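Peptide amidase (Stenotrophomonas maltophilia, PDB 1M22) is an amidase signature enzyme that probably hydrolyses the C-terminal amide group of peptides. Local coordinates at residues F6-T11 and Q17-A22; Q32-R37 and V123-T128. All coordinates share one frame; numbering follows the deposited sequence.

In the fold
From the N terminus, the chain passes through the loop of residues 6-11 and enters helix 13-21. Contact 1 closes the short connection between this loop and the later part of the helix, Arg19 reaching back to the loop at the surface of the molecule. Helix 27-43 follows, and contact 2 joins it to strand 123-128 of the mixed sheet, closing a much longer loop that includes strands 51-54 and 82-86. The two contacts lie in series along the chain, neither enclosing the other, with centres about 15 Å apart. Phe6 and Tyr8 bridge them: Tyr8 CE2 lies 3.5 Å from Ala33 CB, and Phe6 packs on Tyr34 and Arg37, so the N-terminal loop rests on the same helix that meets the sheet.

Contact 1: F6-T11 and Q17-A22; sequences FPYAET and QARMTA
Pro7, Tyr8 and Thr11, the residues that meet Arg19, lie on two overlapping beta turns, type I from Phe6 to Ala9 and type II from Tyr8 to Thr11, while the backbone of residues 17-22 stays apart from them, the nearest CA pair being Thr11 CA and Gln17 CA at 10.1 Å. A single long side chain therefore spans the gap. Arg19 runs straight from CG to NE (chi2 -177°, chi3 -174°) and delivers its guanidinium to the turns. Thr11 CG2 sits over one face of that group, offset toward the rim and 3.8 Å from Arg19 NH2. This methyl lies anti to the backbone N of Thr11, which aims it at the arginine, while OG1 lies near the carbonyl oxygens of Tyr8 and Ala9, with at most a weak hydrogen bond to one of them. Tyr8 comes in from another direction: Arg19 NH1 lies at the edge of its ring, near the ring plane and 3.8 Å from Tyr8 CD1. The ring and guanidinium planes are 51° apart, and with NH1 at the ring edge the cation does not lie over the ring face. One face of the tyrosine ring carries Pro7 CG, and the side chain also packs on Thr29 and Leu30 of helix 27-43. At the edge of the guanidinium, Arg19 NH1 stops 3.6 Å from Pro7 O, without a hydrogen bond.

Contact 2: Q32-R37 and V123-T128; sequences QAYLQR and VVLGKT
Leu125 reaches from the strand to two consecutive residues of the helix, dividing its two methyls between Tyr34 and Leu35; its CG lies anti to its own carbonyl carbon (chi1 -73°), which carries both methyls toward the helix. Its CD1 lies 3.8 Å from Tyr34 CB, touching the root of the tyrosine side chain and standing obliquely to the ring. The other methyl, CD2, meets Leu35 CD2 at 4.1 Å; the two leucines cross at a slant. Leu35 starts out to one side, and only its branched end comes up to the strand. No hydrogen bond joins the segments, and the nearest CA pair, Leu35 CA and Leu125 CA, is 7.7 Å apart. The pairing is apolar helix-on-sheet packing: helix 27-43 lies against one end of the eleven-stranded mixed sheet of the amidase signature fold, where strand 123-128 runs between 51-54 and 82-86. Further out, Pro82 touches both Tyr34 and Leu125, Thr31 and Leu84 also border Leu125, and Leu54 packs on Leu35. Backbone hydrogen bonds to Asn55 and Leu83 fix Leu125 in the sheet. Just beyond it the strand passes through Gly126, whose phi of 162° is a backbone conformation readily taken by glycine.

Contact 1: F6-T11 and Q17-A22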
ATOM      1  N   PHE A   6     -12.758 -21.813   1.939  1.00 30.10           N
ATOM      2  CA  PHE A   6     -12.621 -20.926   3.091  1.00 24.24           C
ATOM      3  C   PHE A   6     -13.930 -20.165   3.299  1.00 22.74           C
ATOM      4  O   PHE A   6     -14.352 -19.387   2.443  1.00 21.58           O
ATOM      5  CB  PHE A   6     -11.464 -19.955   2.846  1.00 20.18           C
ATOM      6  CG  PHE A   6     -11.025 -19.203   4.069  1.00 17.13           C
ATOM      7  CD1 PHE A   6     -10.653 -19.880   5.228  1.00 16.13           C
ATOM      8  CD2 PHE A   6     -10.953 -17.814   4.053  1.00 15.16           C
ATOM      9  CE1 PHE A   6     -10.216 -19.184   6.352  1.00 14.48           C
ATOM     10  CE2 PHE A   6     -10.517 -17.108   5.172  1.00 13.12           C
ATOM     11  CZ  PHE A   6     -10.147 -17.795   6.324  1.00 13.64           C
ATOM     12  N   PRO A   7     -14.585 -20.375   4.452  1.00 22.04           N
ATOM     13  CA  PRO A   7     -15.855 -19.732   4.801  1.00 21.21           C
ATOM     14  C   PRO A   7     -15.878 -18.207   4.834  1.00 20.61           C
ATOM     15  O   PRO A   7     -16.950 -17.603   4.842  1.00 22.00           O
ATOM     16  CB  PRO A   7     -16.187 -20.345   6.161  1.00 22.58           C
ATOM     17  CG  PRO A   7     -14.835 -20.582   6.754  1.00 24.46           C
ATOM     18  CD  PRO A   7     -14.075 -21.168   5.586  1.00 22.54           C
ATOM     19  N   TYR A   8     -14.707 -17.579   4.846  1.00 17.33           N
ATOM     20  CA  TYR A   8     -14.653 -16.120   4.896  1.00 16.09           C
ATOM     21  C   TYR A   8     -14.015 -15.523   3.653  1.00 14.85           C
ATOM     22  O   TYR A   8     -13.793 -14.317   3.578  1.00 14.52           O
ATOM     23  CB  TYR A   8     -13.888 -15.681   6.146  1.00 15.82           C
ATOM     24  CG  TYR A   8     -14.362 -16.398   7.387  1.00 15.70           C
ATOM     25  CD1 TYR A   8     -15.667 -16.240   7.850  1.00 16.88           C
ATOM     26  CD2 TYR A   8     -13.530 -17.294   8.055  1.00 16.54           C
ATOM     27  CE1 TYR A   8     -16.135 -16.964   8.944  1.00 17.17           C
ATOM     28  CE2 TYR A   8     -13.988 -18.022   9.150  1.00 17.09           C
ATOM     29  CZ  TYR A   8     -15.290 -17.853   9.586  1.00 17.95           C
ATOM     30  OH  TYR A   8     -15.748 -18.589  10.655  1.00 19.62           O
ATOM     31  N   ALA A   9     -13.735 -16.368   2.670  1.00 14.39           N
ATOM     32  CA  ALA A   9     -13.118 -15.900   1.439  1.00 13.22           C
ATOM     33  C   ALA A   9     -13.966 -14.832   0.757  1.00 13.91           C
ATOM     34  O   ALA A   9     -15.182 -14.972   0.623  1.00 15.36           O
ATOM     35  CB  ALA A   9     -12.896 -17.070   0.492  1.00 16.07           C
ATOM     36  N   GLU A  10     -13.307 -13.756   0.343  1.00 11.86           N
ATOM     37  CA  GLU A  10     -13.954 -12.647  -0.352  1.00 13.18           C
ATOM     38  C   GLU A  10     -15.072 -11.960   0.425  1.00 14.23           C
ATOM     39  O   GLU A  10     -15.905 -11.275  -0.167  1.00 17.52           O
ATOM     40  CB  GLU A  10     -14.509 -13.125  -1.700  1.00 12.73           C
ATOM     41  CG  GLU A  10     -13.499 -13.852  -2.574  1.00 13.28           C
ATOM     42  CD  GLU A  10     -12.252 -13.033  -2.835  1.00 11.64           C
ATOM     43  OE1 GLU A  10     -12.377 -11.895  -3.339  1.00 13.09           O
ATOM     44  OE2 GLU A  10     -11.147 -13.529  -2.537  1.00 10.76           O
ATOM     45  N   THR A  11     -15.095 -12.131   1.743  1.00 13.19           N
ATOM     46  CA  THR A  11     -16.135 -11.512   2.560  1.00 13.10           C
ATOM     47  C   THR A  11     -15.710 -10.124   3.030  1.00 12.25           C
ATOM     48  O   THR A  11     -14.665  -9.966   3.662  1.00 14.31           O
ATOM     49  CB  THR A  11     -16.465 -12.385   3.786  1.00 13.49           C
ATOM     50  OG1 THR A  11     -16.776 -13.714   3.349  1.00 17.69           O
ATOM     51  CG2 THR A  11     -17.666 -11.819   4.534  1.00 15.26           C
ATOM     52  N   GLN A  17     -18.539  -7.882  10.011  1.00  9.52           N
ATOM     53  CA  GLN A  17     -19.023  -7.137  11.166  1.00 10.34           C
ATOM     54  C   GLN A  17     -20.494  -7.461  11.427  1.00 10.39           C
ATOM     55  O   GLN A  17     -20.902  -7.636  12.574  1.00 10.77           O
ATOM     56  CB  GLN A  17     -18.844  -5.631  10.942  1.00  9.77           C
ATOM     57  CG  GLN A  17     -19.183  -4.778  12.161  1.00  9.58           C
ATOM     58  CD  GLN A  17     -18.407  -5.199  13.390  1.00 10.74           C
ATOM     59  OE1 GLN A  17     -18.984  -5.645  14.383  1.00 12.91           O
ATOM     60  NE2 GLN A  17     -17.090  -5.069  13.330  1.00  9.79           N
ATOM     61  N   ALA A  18     -21.285  -7.549  10.362  1.00 10.79           N
ATOM     62  CA  ALA A  18     -22.701  -7.870  10.501  1.00 11.59           C
ATOM     63  C   ALA A  18     -22.861  -9.260  11.113  1.00 12.26           C
ATOM     64  O   ALA A  18     -23.721  -9.473  11.968  1.00 13.71           O
ATOM     65  CB  ALA A  18     -23.389  -7.814   9.142  1.00 12.84           C
ATOM     66  N   ARG A  19     -22.037 -10.206  10.674  1.00 11.77           N
ATOM     67  CA  ARG A  19     -22.106 -11.566  11.197  1.00 13.17           C
ATOM     68  C   ARG A  19     -21.777 -11.611  12.687  1.00 13.45           C
ATOM     69  O   ARG A  19     -22.454 -12.294  13.456  1.00 15.53           O
ATOM     70  CB  ARG A  19     -21.148 -12.486  10.440  1.00 14.01           C
ATOM     71  CG  ARG A  19     -21.469 -12.653   8.968  1.00 16.90           C
ATOM     72  CD  ARG A  19     -20.507 -13.634   8.319  1.00 21.08           C
ATOM     73  NE  ARG A  19     -20.688 -13.724   6.874  1.00 23.76           N
ATOM     74  CZ  ARG A  19     -20.050 -14.593   6.096  1.00 24.27           C
ATOM     75  NH1 ARG A  19     -19.188 -15.452   6.625  1.00 25.62           N
ATOM     76  NH2 ARG A  19     -20.271 -14.602   4.789  1.00 26.09           N
ATOM     77  N   MET A  20     -20.737 -10.888  13.096  1.00 11.31           N
ATOM     78  CA  MET A  20     -20.355 -10.866  14.501  1.00 12.05           C
ATOM     79  C   MET A  20     -21.421 -10.158  15.330  1.00 12.73           C
ATOM     80  O   MET A  20     -21.730 -10.575  16.445  1.00 15.07           O
ATOM     81  CB  MET A  20     -19.000 -10.167  14.683  1.00 11.71           C
ATOM     82  CG  MET A  20     -17.820 -10.940  14.096  1.00 11.49           C
ATOM     83  SD  MET A  20     -16.195 -10.263  14.540  1.00 13.70           S
ATOM     84  CE  MET A  20     -16.045  -8.916  13.369  1.00 12.91           C
ATOM     85  N   THR A  21     -21.994  -9.096  14.775  1.00 12.11           N
ATOM     86  CA  THR A  21     -23.025  -8.333  15.468  1.00 13.33           C
ATOM     87  C   THR A  21     -24.313  -9.145  15.623  1.00 14.89           C
ATOM     88  O   THR A  21     -25.094  -8.910  16.547  1.00 17.16           O
ATOM     89  CB  THR A  21     -23.312  -7.013  14.717  1.00 13.74           C
ATOM     90  OG1 THR A  21     -22.109  -6.233  14.669  1.00 14.50           O
ATOM     91  CG2 THR A  21     -24.398  -6.207  15.421  1.00 14.82           C
ATOM     92  N   ALA A  22     -24.521 -10.107  14.730  1.00 16.23           N
ATOM     93  CA  ALA A  22     -25.710 -10.954  14.779  1.00 16.51           C
ATOM     94  C   ALA A  22     -25.459 -12.186  15.646  1.00 18.64           C
ATOM     95  O   ALA A  22     -26.352 -13.014  15.835  1.00 19.92           O
ATOM     96  CB  ALA A  22     -26.109 -11.378  13.375  1.00 16.85           C
TER

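Contact 2: Q32-R37 and V123-T128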
ATOM      1  N   GLN A  32      -8.629 -17.183  14.395  1.00  9.14           N
ATOM      2  CA  GLN A  32      -7.999 -18.493  14.315  1.00  9.38           C
ATOM      3  C   GLN A  32      -8.127 -19.092  12.917  1.00  8.41           C
ATOM      4  O   GLN A  32      -7.256 -19.844  12.481  1.00  9.64           O
ATOM      5  CB  GLN A  32      -8.583 -19.431  15.378  1.00 10.68           C
ATOM      6  CG  GLN A  32      -8.367 -18.908  16.795  1.00 15.75           C
ATOM      7  CD  GLN A  32      -8.454 -19.988  17.857  1.00 17.51           C
ATOM      8  OE1 GLN A  32      -7.449 -20.605  18.216  1.00 20.05           O
ATOM      9  NE2 GLN A  32      -9.655 -20.222  18.363  1.00 19.19           N
ATOM     10  N   ALA A  33      -9.200 -18.754  12.207  1.00  8.11           N
ATOM     11  CA  ALA A  33      -9.392 -19.256  10.850  1.00  8.89           C
ATOM     12  C   ALA A  33      -8.292 -18.697   9.948  1.00  9.45           C
ATOM     13  O   ALA A  33      -7.715 -19.421   9.140  1.00  9.80           O
ATOM     14  CB  ALA A  33     -10.755 -18.852  10.321  1.00 10.57           C
ATOM     15  N   TYR A  34      -8.004 -17.406  10.080  1.00  8.76           N
ATOM     16  CA  TYR A  34      -6.952 -16.803   9.274  1.00  8.63           C
ATOM     17  C   TYR A  34      -5.589 -17.390   9.640  1.00  9.46           C
ATOM     18  O   TYR A  34      -4.774 -17.670   8.760  1.00  9.19           O
ATOM     19  CB  TYR A  34      -6.927 -15.282   9.462  1.00  9.09           C
ATOM     20  CG  TYR A  34      -8.012 -14.542   8.711  1.00  7.39           C
ATOM     21  CD1 TYR A  34      -8.177 -14.709   7.335  1.00  7.09           C
ATOM     22  CD2 TYR A  34      -8.845 -13.638   9.368  1.00  8.20           C
ATOM     23  CE1 TYR A  34      -9.144 -13.991   6.629  1.00  7.78           C
ATOM     24  CE2 TYR A  34      -9.814 -12.914   8.671  1.00  7.27           C
ATOM     25  CZ  TYR A  34      -9.957 -13.094   7.304  1.00  7.48           C
ATOM     26  OH  TYR A  34     -10.898 -12.367   6.609  1.00  9.81           O
ATOM     27  N   LEU A  35      -5.344 -17.586  10.935  1.00  8.46           N
ATOM     28  CA  LEU A  35      -4.068 -18.138  11.379  1.00 10.12           C
ATOM     29  C   LEU A  35      -3.853 -19.541  10.823  1.00 10.31           C
ATOM     30  O   LEU A  35      -2.738 -19.902  10.442  1.00 10.91           O
ATOM     31  CB  LEU A  35      -3.995 -18.152  12.909  1.00 10.93           C
ATOM     32  CG  LEU A  35      -3.871 -16.768  13.558  1.00 11.35           C
ATOM     33  CD1 LEU A  35      -3.974 -16.894  15.070  1.00 11.13           C
ATOM     34  CD2 LEU A  35      -2.545 -16.132  13.156  1.00 12.36           C
ATOM     35  N   GLN A  36      -4.922 -20.328  10.764  1.00 11.24           N
ATOM     36  CA  GLN A  36      -4.818 -21.683  10.238  1.00 12.70           C
ATOM     37  C   GLN A  36      -4.516 -21.632   8.741  1.00 12.53           C
ATOM     38  O   GLN A  36      -3.729 -22.432   8.229  1.00 13.22           O
ATOM     39  CB  GLN A  36      -6.119 -22.451  10.489  1.00 15.82           C
ATOM     40  CG  GLN A  36      -6.066 -23.913  10.077  1.00 21.00           C
ATOM     41  CD  GLN A  36      -7.297 -24.683  10.514  1.00 25.77           C
ATOM     42  OE1 GLN A  36      -7.624 -24.731  11.700  1.00 28.67           O
ATOM     43  NE2 GLN A  36      -7.986 -25.292   9.554  1.00 29.23           N
ATOM     44  N   ARG A  37      -5.135 -20.684   8.042  1.00 11.54           N
ATOM     45  CA  ARG A  37      -4.920 -20.536   6.606  1.00 10.01           C
ATOM     46  C   ARG A  37      -3.490 -20.058   6.342  1.00 10.24           C
ATOM     47  O   ARG A  37      -2.853 -20.484   5.378  1.00 10.72           O
ATOM     48  CB  ARG A  37      -5.945 -19.556   6.021  1.00 10.50           C
ATOM     49  CG  ARG A  37      -5.975 -19.510   4.501  1.00 10.78           C
ATOM     50  CD  ARG A  37      -7.194 -18.735   4.015  1.00 11.68           C
ATOM     51  NE  ARG A  37      -7.162 -18.467   2.580  1.00 10.05           N
ATOM     52  CZ  ARG A  37      -7.501 -19.334   1.631  1.00 13.27           C
ATOM     53  NH1 ARG A  37      -7.911 -20.556   1.947  1.00 15.01           N
ATOM     54  NH2 ARG A  37      -7.425 -18.977   0.357  1.00 13.56           N
ATOM     55  N   VAL A 123      -7.912  -6.337  15.183  1.00  7.24           N
ATOM     56  CA  VAL A 123      -7.022  -7.337  15.756  1.00  7.70           C
ATOM     57  C   VAL A 123      -5.801  -7.444  14.846  1.00  7.45           C
ATOM     58  O   VAL A 123      -5.938  -7.675  13.646  1.00  8.34           O
ATOM     59  CB  VAL A 123      -7.718  -8.715  15.823  1.00  7.99           C
ATOM     60  CG1 VAL A 123      -6.719  -9.795  16.233  1.00 10.63           C
ATOM     61  CG2 VAL A 123      -8.878  -8.659  16.808  1.00  9.97           C
ATOM     62  N   VAL A 124      -4.610  -7.264  15.405  1.00  7.92           N
ATOM     63  CA  VAL A 124      -3.397  -7.363  14.604  1.00  8.78           C
ATOM     64  C   VAL A 124      -2.943  -8.819  14.544  1.00  9.21           C
ATOM     65  O   VAL A 124      -2.551  -9.396  15.554  1.00  9.33           O
ATOM     66  CB  VAL A 124      -2.264  -6.494  15.195  1.00  9.48           C
ATOM     67  CG1 VAL A 124      -1.003  -6.627  14.351  1.00  9.82           C
ATOM     68  CG2 VAL A 124      -2.711  -5.040  15.254  1.00 11.24           C
ATOM     69  N   LEU A 125      -3.017  -9.419  13.360  1.00  8.25           N
ATOM     70  CA  LEU A 125      -2.609 -10.809  13.178  1.00  8.63           C
ATOM     71  C   LEU A 125      -1.095 -10.959  13.126  1.00  9.07           C
ATOM     72  O   LEU A 125      -0.550 -11.979  13.550  1.00  9.03           O
ATOM     73  CB  LEU A 125      -3.188 -11.378  11.882  1.00 10.69           C
ATOM     74  CG  LEU A 125      -4.677 -11.704  11.791  1.00 11.11           C
ATOM     75  CD1 LEU A 125      -5.016 -12.068  10.352  1.00 14.09           C
ATOM     76  CD2 LEU A 125      -5.021 -12.855  12.727  1.00 13.90           C
ATOM     77  N   GLY A 126      -0.424  -9.944  12.593  1.00  7.31           N
ATOM     78  CA  GLY A 126       1.019  -9.995  12.473  1.00  8.20           C
ATOM     79  C   GLY A 126       1.540  -8.982  11.475  1.00  7.85           C
ATOM     80  O   GLY A 126       0.831  -8.043  11.106  1.00  7.59           O
ATOM     81  N   LYS A 127       2.777  -9.190  11.032  1.00  7.20           N
ATOM     82  CA  LYS A 127       3.446  -8.299  10.091  1.00  6.89           C
ATOM     83  C   LYS A 127       3.700  -8.998   8.761  1.00  7.19           C
ATOM     84  O   LYS A 127       3.928 -10.207   8.722  1.00  8.16           O
ATOM     85  CB  LYS A 127       4.788  -7.840  10.674  1.00  8.30           C
ATOM     86  CG  LYS A 127       4.728  -7.364  12.123  1.00  9.87           C
ATOM     87  CD  LYS A 127       3.849  -6.132  12.296  1.00 12.57           C
ATOM     88  CE  LYS A 127       4.458  -4.904  11.635  1.00 14.81           C
ATOM     89  NZ  LYS A 127       5.761  -4.505  12.250  1.00 12.75           N
ATOM     90  N   THR A 128       3.669  -8.237   7.672  1.00  5.76           N
ATOM     91  CA  THR A 128       3.900  -8.800   6.350  1.00  5.88           C
ATOM     92  C   THR A 128       5.264  -8.457   5.769  1.00  6.68           C
ATOM     93  O   THR A 128       5.838  -7.396   6.042  1.00  6.81           O
ATOM     94  CB  THR A 128       2.817  -8.354   5.351  1.00  5.10           C
ATOM     95  OG1 THR A 128       2.674  -6.928   5.405  1.00  7.72           O
ATOM     96  CG2 THR A 128       1.491  -9.022   5.679  1.00  7.96           C
TER